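Long-range contact in oxidoreductase (Methanosarcina mazei, PDB 3KA7), which binds flavin-adenine dinucleotide and probably carries out a flavin-dependent redox reaction: residues P375-N387 against G398-E410. Residues are numbered along the deposited sequence; the frame is centred on the assembly and turned at random.
Sequences PVNRAASGTDPGN and GDGAKGKGGIEVE. With FAD (flavin-adenine dinucleotide), chain B.
Arg378 and Asp399 set two flat groups 53° apart: the guanidinium turns its edge, in plane, to the α-phosphate of the FAD, while Asp399 OD1 lies obliquely to it, well out of its plane, in a long, purely electrostatic salt bridge. The loop that leads from the mixed sheet back to the parallel, Rossmann-type sheet thus joins the loop running from strand 394-396 into helix 408-421, and together they close over the pyrophosphate and ribityl chain. With CG between the backbone N and the carbonyl carbon (chi1 75°), the Asp399 carboxylate is turned to the backbone N of Arg378, which meets OD1 from above the carboxylate plane at 2.9 Å, and to FAD O3'. Its other oxygen, OD2, takes the hydroxyl of FAD O3' at 2.7 Å and forms a salt bridge with Arg38. The backbone N of Asp399 holds FAD O2P at 2.9 Å. Farther along, Val376 packs its CG1 and CG2 on the dimethylbenzene end of the flavin.

Away from the cofactor, Lys402 ties the loops together. Bent at chi3 and chi4, its chain curls back past the Asp384 carboxylate, and NZ meets the syn lone pair of OD1 in a salt bridge. The same OD1 receives the backbone N of Lys402 at 2.8 Å, a nearly straight bond (166°) from above the carboxylate plane. A methionine in place of Lys402 would probably leave the Asp384 charge without its mate and the carbonyls of Ala379 and Asp399 without their shared donor. Lys402 NZ lies 2.8 Å from Ala379 O and 3.0 Å from Asp399 O, one ammonium bonded to both loops.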
loop_
_atom_site.group_PDB
_atom_site.type_symbol
_atom_site.label_atom_id
_atom_site.label_comp_id
_atom_site.label_asym_id
_atom_site.label_seq_id
_atom_site.Cartn_x
_atom_site.Cartn_y
_atom_site.Cartn_z
ATOM N N PRO A 375 -0.296 10.095 3.043
ATOM C CA PRO A 375 0.395 9.118 3.883
ATOM C C PRO A 375 0.764 7.855 3.126
ATOM O O PRO A 375 0.578 7.774 1.917
ATOM C CB PRO A 375 -0.679 8.756 4.904
ATOM C CG PRO A 375 -1.957 8.791 4.065
ATOM C CD PRO A 375 -1.755 9.900 3.055
ATOM N N VAL A 376 1.290 6.874 3.848
ATOM C CA VAL A 376 1.395 5.540 3.281
ATOM C C VAL A 376 0.003 4.941 3.081
ATOM O O VAL A 376 -0.336 4.575 1.964
ATOM C CB VAL A 376 2.284 4.614 4.105
ATOM C CG1 VAL A 376 2.222 3.209 3.523
ATOM C CG2 VAL A 376 3.730 5.140 4.102
ATOM N N ASN A 377 -0.796 4.842 4.155
ATOM C CA ASN A 377 -2.237 4.510 4.053
ATOM C C ASN A 377 -3.040 5.518 4.858
ATOM O O ASN A 377 -2.588 5.941 5.903
ATOM C CB ASN A 377 -2.545 3.141 4.671
ATOM C CG ASN A 377 -2.076 1.972 3.815
ATOM O OD1 ASN A 377 -1.778 2.113 2.619
ATOM N ND2 ASN A 377 -2.020 0.802 4.431
ATOM N N ARG A 378 -4.232 5.877 4.396
ATOM C CA ARG A 378 -5.094 6.806 5.149
ATOM C C ARG A 378 -5.661 6.194 6.429
ATOM O O ARG A 378 -5.990 6.914 7.384
ATOM C CB ARG A 378 -6.206 7.346 4.230
ATOM C CG ARG A 378 -5.638 8.166 3.086
ATOM C CD ARG A 378 -6.677 9.111 2.472
ATOM N NE ARG A 378 -6.010 10.124 1.652
ATOM C CZ ARG A 378 -5.675 9.896 0.408
ATOM N NH1 ARG A 378 -5.969 8.703 -0.082
ATOM N NH2 ARG A 378 -5.049 10.808 -0.338
ATOM N N ALA A 379 -5.783 4.870 6.445
ATOM C CA ALA A 379 -6.172 4.133 7.645
ATOM C C ALA A 379 -5.163 3.013 7.837
ATOM O O ALA A 379 -4.895 2.245 6.901
ATOM C CB ALA A 379 -7.558 3.550 7.479
ATOM N N ALA A 380 -4.613 2.909 9.042
ATOM C CA ALA A 380 -3.579 1.923 9.316
ATOM C C ALA A 380 -4.115 0.537 9.061
ATOM O O ALA A 380 -5.251 0.226 9.416
ATOM C CB ALA A 380 -3.107 2.030 10.738
ATOM N N SER A 381 -3.294 -0.306 8.448
ATOM C CA SER A 381 -3.726 -1.672 8.223
ATOM C C SER A 381 -4.286 -2.281 9.493
ATOM O O SER A 381 -3.742 -2.088 10.571
ATOM C CB SER A 381 -2.581 -2.526 7.702
ATOM O OG SER A 381 -2.660 -2.600 6.297
ATOM N N GLY A 382 -5.372 -3.033 9.343
ATOM C CA GLY A 382 -6.032 -3.676 10.467
ATOM C C GLY A 382 -7.077 -2.811 11.147
ATOM O O GLY A 382 -7.733 -3.271 12.085
ATOM N N THR A 383 -7.224 -1.560 10.699
ATOM C CA THR A 383 -8.170 -0.617 11.326
ATOM C C THR A 383 -9.237 -0.065 10.362
ATOM O O THR A 383 -10.128 0.694 10.763
ATOM C CB THR A 383 -7.444 0.590 11.973
ATOM O OG1 THR A 383 -6.997 1.498 10.954
ATOM C CG2 THR A 383 -6.256 0.139 12.816
ATOM N N ASP A 384 -9.169 -0.436 9.092
ATOM C CA ASP A 384 -10.090 0.164 8.123
ATOM C C ASP A 384 -11.549 0.039 8.512
ATOM O O ASP A 384 -11.984 -1.016 8.992
ATOM C CB ASP A 384 -9.883 -0.409 6.726
ATOM C CG ASP A 384 -8.518 -0.103 6.195
ATOM O OD1 ASP A 384 -8.413 0.691 5.230
ATOM O OD2 ASP A 384 -7.552 -0.636 6.779
ATOM N N PRO A 385 -12.310 1.114 8.281
ATOM C CA PRO A 385 -13.743 1.104 8.443
ATOM C C PRO A 385 -14.325 0.606 7.129
ATOM O O PRO A 385 -13.578 0.324 6.192
ATOM C CB PRO A 385 -14.060 2.586 8.607
ATOM C CG PRO A 385 -13.094 3.231 7.686
ATOM C CD PRO A 385 -11.837 2.413 7.771
ATOM N N GLY A 386 -15.641 0.481 7.055
ATOM C CA GLY A 386 -16.269 0.093 5.804
ATOM C C GLY A 386 -16.245 1.201 4.772
ATOM O O GLY A 386 -15.594 2.235 4.958
ATOM N N ASN A 387 -16.963 0.997 3.671
ATOM C CA ASN A 387 -16.976 1.970 2.585
ATOM C C ASN A 387 -18.225 2.828 2.569
ATOM O O ASN A 387 -18.370 3.673 1.694
ATOM C CB ASN A 387 -16.898 1.271 1.226
ATOM C CG ASN A 387 -15.772 0.313 1.142
ATOM O OD1 ASN A 387 -14.618 0.718 0.934
ATOM N ND2 ASN A 387 -16.080 -0.987 1.294
ATOM N N GLY A 398 -10.478 3.395 -1.660
ATOM C CA GLY A 398 -9.081 3.802 -1.497
ATOM C C GLY A 398 -8.492 3.207 -0.236
ATOM O O GLY A 398 -9.133 2.386 0.426
ATOM N N ASP A 399 -7.268 3.604 0.094
ATOM C CA ASP A 399 -6.588 2.971 1.216
ATOM C C ASP A 399 -7.021 3.496 2.591
ATOM O O ASP A 399 -6.426 3.142 3.612
ATOM C CB ASP A 399 -5.059 2.908 1.011
ATOM C CG ASP A 399 -4.357 4.253 1.214
ATOM O OD1 ASP A 399 -4.992 5.240 1.665
ATOM O OD2 ASP A 399 -3.153 4.314 0.905
ATOM N N GLY A 400 -8.065 4.316 2.606
ATOM C CA GLY A 400 -8.741 4.690 3.853
ATOM C C GLY A 400 -9.971 3.836 4.084
ATOM O O GLY A 400 -10.675 3.987 5.090
ATOM N N ALA A 401 -10.228 2.933 3.139
ATOM C CA ALA A 401 -11.352 1.999 3.243
ATOM C C ALA A 401 -11.004 0.680 2.561
ATOM O O ALA A 401 -11.689 0.261 1.623
ATOM C CB ALA A 401 -12.595 2.596 2.619
ATOM N N LYS A 402 -9.949 0.032 3.031
ATOM C CA LYS A 402 -9.474 -1.229 2.427
ATOM C C LYS A 402 -10.288 -2.419 2.905
ATOM O O LYS A 402 -10.768 -2.434 4.048
ATOM C CB LYS A 402 -8.008 -1.473 2.780
ATOM C CG LYS A 402 -7.075 -0.349 2.341
ATOM C CD LYS A 402 -5.603 -0.682 2.590
ATOM C CE LYS A 402 -5.284 -0.740 4.088
ATOM N NZ LYS A 402 -5.685 0.531 4.820
ATOM N N GLY A 403 -10.431 -3.419 2.032
ATOM C CA GLY A 403 -10.972 -4.716 2.443
ATOM C C GLY A 403 -10.066 -5.374 3.462
ATOM O O GLY A 403 -8.840 -5.320 3.352
ATOM N N LYS A 404 -10.660 -6.005 4.469
ATOM C CA LYS A 404 -9.852 -6.605 5.526
ATOM C C LYS A 404 -8.915 -7.671 4.975
ATOM O O LYS A 404 -9.307 -8.501 4.158
ATOM C CB LYS A 404 -10.742 -7.203 6.623
ATOM C CG LYS A 404 -11.596 -6.186 7.342
ATOM C CD LYS A 404 -12.382 -6.823 8.478
ATOM C CE LYS A 404 -13.470 -5.883 8.942
ATOM N NZ LYS A 404 -13.433 -5.709 10.411
ATOM N N GLY A 405 -7.671 -7.641 5.436
ATOM C CA GLY A 405 -6.718 -8.701 5.112
ATOM C C GLY A 405 -5.918 -8.528 3.835
ATOM O O GLY A 405 -4.994 -9.298 3.582
ATOM N N GLY A 406 -6.266 -7.537 3.013
ATOM C CA GLY A 406 -5.460 -7.229 1.821
ATOM C C GLY A 406 -4.322 -6.263 2.122
ATOM O O GLY A 406 -4.543 -5.218 2.742
ATOM N N ILE A 407 -3.103 -6.609 1.710
ATOM C CA ILE A 407 -1.957 -5.713 1.877
ATOM C C ILE A 407 -2.103 -4.566 0.873
ATOM O O ILE A 407 -2.271 -4.817 -0.324
ATOM C CB ILE A 407 -0.635 -6.450 1.566
ATOM C CG1 ILE A 407 -0.374 -7.576 2.565
ATOM C CG2 ILE A 407 0.540 -5.491 1.576
ATOM C CD1 ILE A 407 0.910 -8.372 2.264
ATOM N N GLU A 408 -2.075 -3.322 1.353
ATOM C CA GLU A 408 -1.926 -2.160 0.466
ATOM C C GLU A 408 -2.939 -2.144 -0.687
ATOM O O GLU A 408 -4.139 -2.204 -0.443
ATOM C CB GLU A 408 -0.488 -2.073 -0.061
ATOM C CG GLU A 408 0.613 -2.075 1.024
ATOM C CD GLU A 408 0.669 -0.785 1.836
ATOM O OE1 GLU A 408 0.016 0.215 1.452
ATOM O OE2 GLU A 408 1.384 -0.765 2.863
ATOM N N VAL A 409 -2.480 -2.081 -1.938
ATOM C CA VAL A 409 -3.459 -1.992 -3.049
ATOM C C VAL A 409 -4.360 -3.216 -3.243
ATOM O O VAL A 409 -5.417 -3.114 -3.859
ATOM C CB VAL A 409 -2.844 -1.542 -4.400
ATOM C CG1 VAL A 409 -2.153 -0.182 -4.235
ATOM C CG2 VAL A 409 -1.884 -2.589 -4.950
ATOM N N GLU A 410 -3.958 -4.366 -2.710
ATOM C CA GLU A 410 -4.842 -5.528 -2.735
ATOM C C GLU A 410 -6.062 -5.222 -1.852
ATOM O O GLU A 410 -7.210 -5.517 -2.211
ATOM C CB GLU A 410 -4.108 -6.794 -2.267
ATOM C CG GLU A 410 -2.769 -7.064 -2.958
ATOM C CD GLU A 410 -2.873 -7.365 -4.450
ATOM O OE1 GLU A 410 -4.004 -7.423 -4.994
ATOM O OE2 GLU A 410 -1.805 -7.552 -5.078
HETATM P PA FAD B . -4.982 8.128 -3.621
HETATM O O1A FAD B . -5.047 8.652 -2.210
HETATM O O2A FAD B . -3.618 7.721 -4.128
HETATM O O5B FAD B . -5.596 9.225 -4.618
HETATM C C5B FAD B . -6.523 10.187 -4.129
HETATM C C4B FAD B . -6.666 11.191 -5.276
HETATM O O4B FAD B . -7.641 12.172 -4.983
HETATM C C3B FAD B . -5.344 11.921 -5.530
HETATM O O3B FAD B . -4.955 11.781 -6.888
HETATM C C2B FAD B . -5.660 13.378 -5.183
HETATM O O2B FAD B . -4.942 14.306 -5.972
HETATM C C1B FAD B . -7.166 13.447 -5.410
HETATM N N9A FAD B . -7.870 14.463 -4.617
HETATM C C8A FAD B . -7.711 14.807 -3.290
HETATM N N7A FAD B . -8.638 15.761 -2.987
HETATM C C5A FAD B . -9.366 16.009 -4.110
HETATM C C6A FAD B . -10.405 16.886 -4.384
HETATM N N6A FAD B . -10.951 17.602 -3.406
HETATM N N1A FAD B . -10.948 16.908 -5.653
HETATM C C2A FAD B . -10.466 16.084 -6.650
HETATM N N3A FAD B . -9.429 15.216 -6.378
HETATM C C4A FAD B . -8.897 15.198 -5.128
HETATM N N1 FAD B . 0.961 -0.100 -2.244
HETATM C C2 FAD B . 1.235 -1.313 -2.851
HETATM O O2 FAD B . 0.304 -2.066 -3.169
HETATM N N3 FAD B . 2.553 -1.681 -3.069
HETATM C C4 FAD B . 3.594 -0.852 -2.687
HETATM O O4 FAD B . 4.767 -1.172 -2.878
HETATM C C4X FAD B . 3.321 0.362 -2.073
HETATM N N5 FAD B . 4.360 1.190 -1.669
HETATM C C5X FAD B . 4.069 2.404 -1.071
HETATM C C6 FAD B . 5.101 3.255 -0.675
HETATM C C7 FAD B . 4.813 4.484 -0.094
HETATM C C7M FAD B . 5.950 5.381 0.328
HETATM C C8 FAD B . 3.487 4.850 0.093
HETATM C C8M FAD B . 3.133 6.166 0.725
HETATM C C9 FAD B . 2.452 4.000 -0.291
HETATM C C9A FAD B . 2.742 2.775 -0.882
HETATM N N10 FAD B . 1.713 1.926 -1.267
HETATM C C10 FAD B . 1.997 0.729 -1.865
HETATM C "C1'" FAD B . 0.284 2.257 -0.988
HETATM C "C2'" FAD B . -0.351 2.818 -2.266
HETATM O "O2'" FAD B . 0.523 3.781 -2.848
HETATM C "C3'" FAD B . -1.694 3.452 -1.916
HETATM O "O3'" FAD B . -2.425 2.565 -1.075
HETATM C "C4'" FAD B . -2.587 3.800 -3.104
HETATM O "O4'" FAD B . -1.886 4.502 -4.110
HETATM C "C5'" FAD B . -3.690 4.707 -2.571
HETATM O "O5'" FAD B . -4.680 4.791 -3.567
HETATM P P FAD B . -6.086 5.452 -3.242
HETATM O O1P FAD B . -7.157 4.718 -4.011
HETATM O O2P FAD B . -6.335 5.566 -1.751
HETATM O O3P FAD B . -6.043 6.938 -3.856
HETATM O O HOH W 1 -1.589 -2.014 3.845
HETATM O O HOH W 2 -4.000 -5.171 5.717
HETATM O O HOH W 3 -13.230 -2.011 4.832
#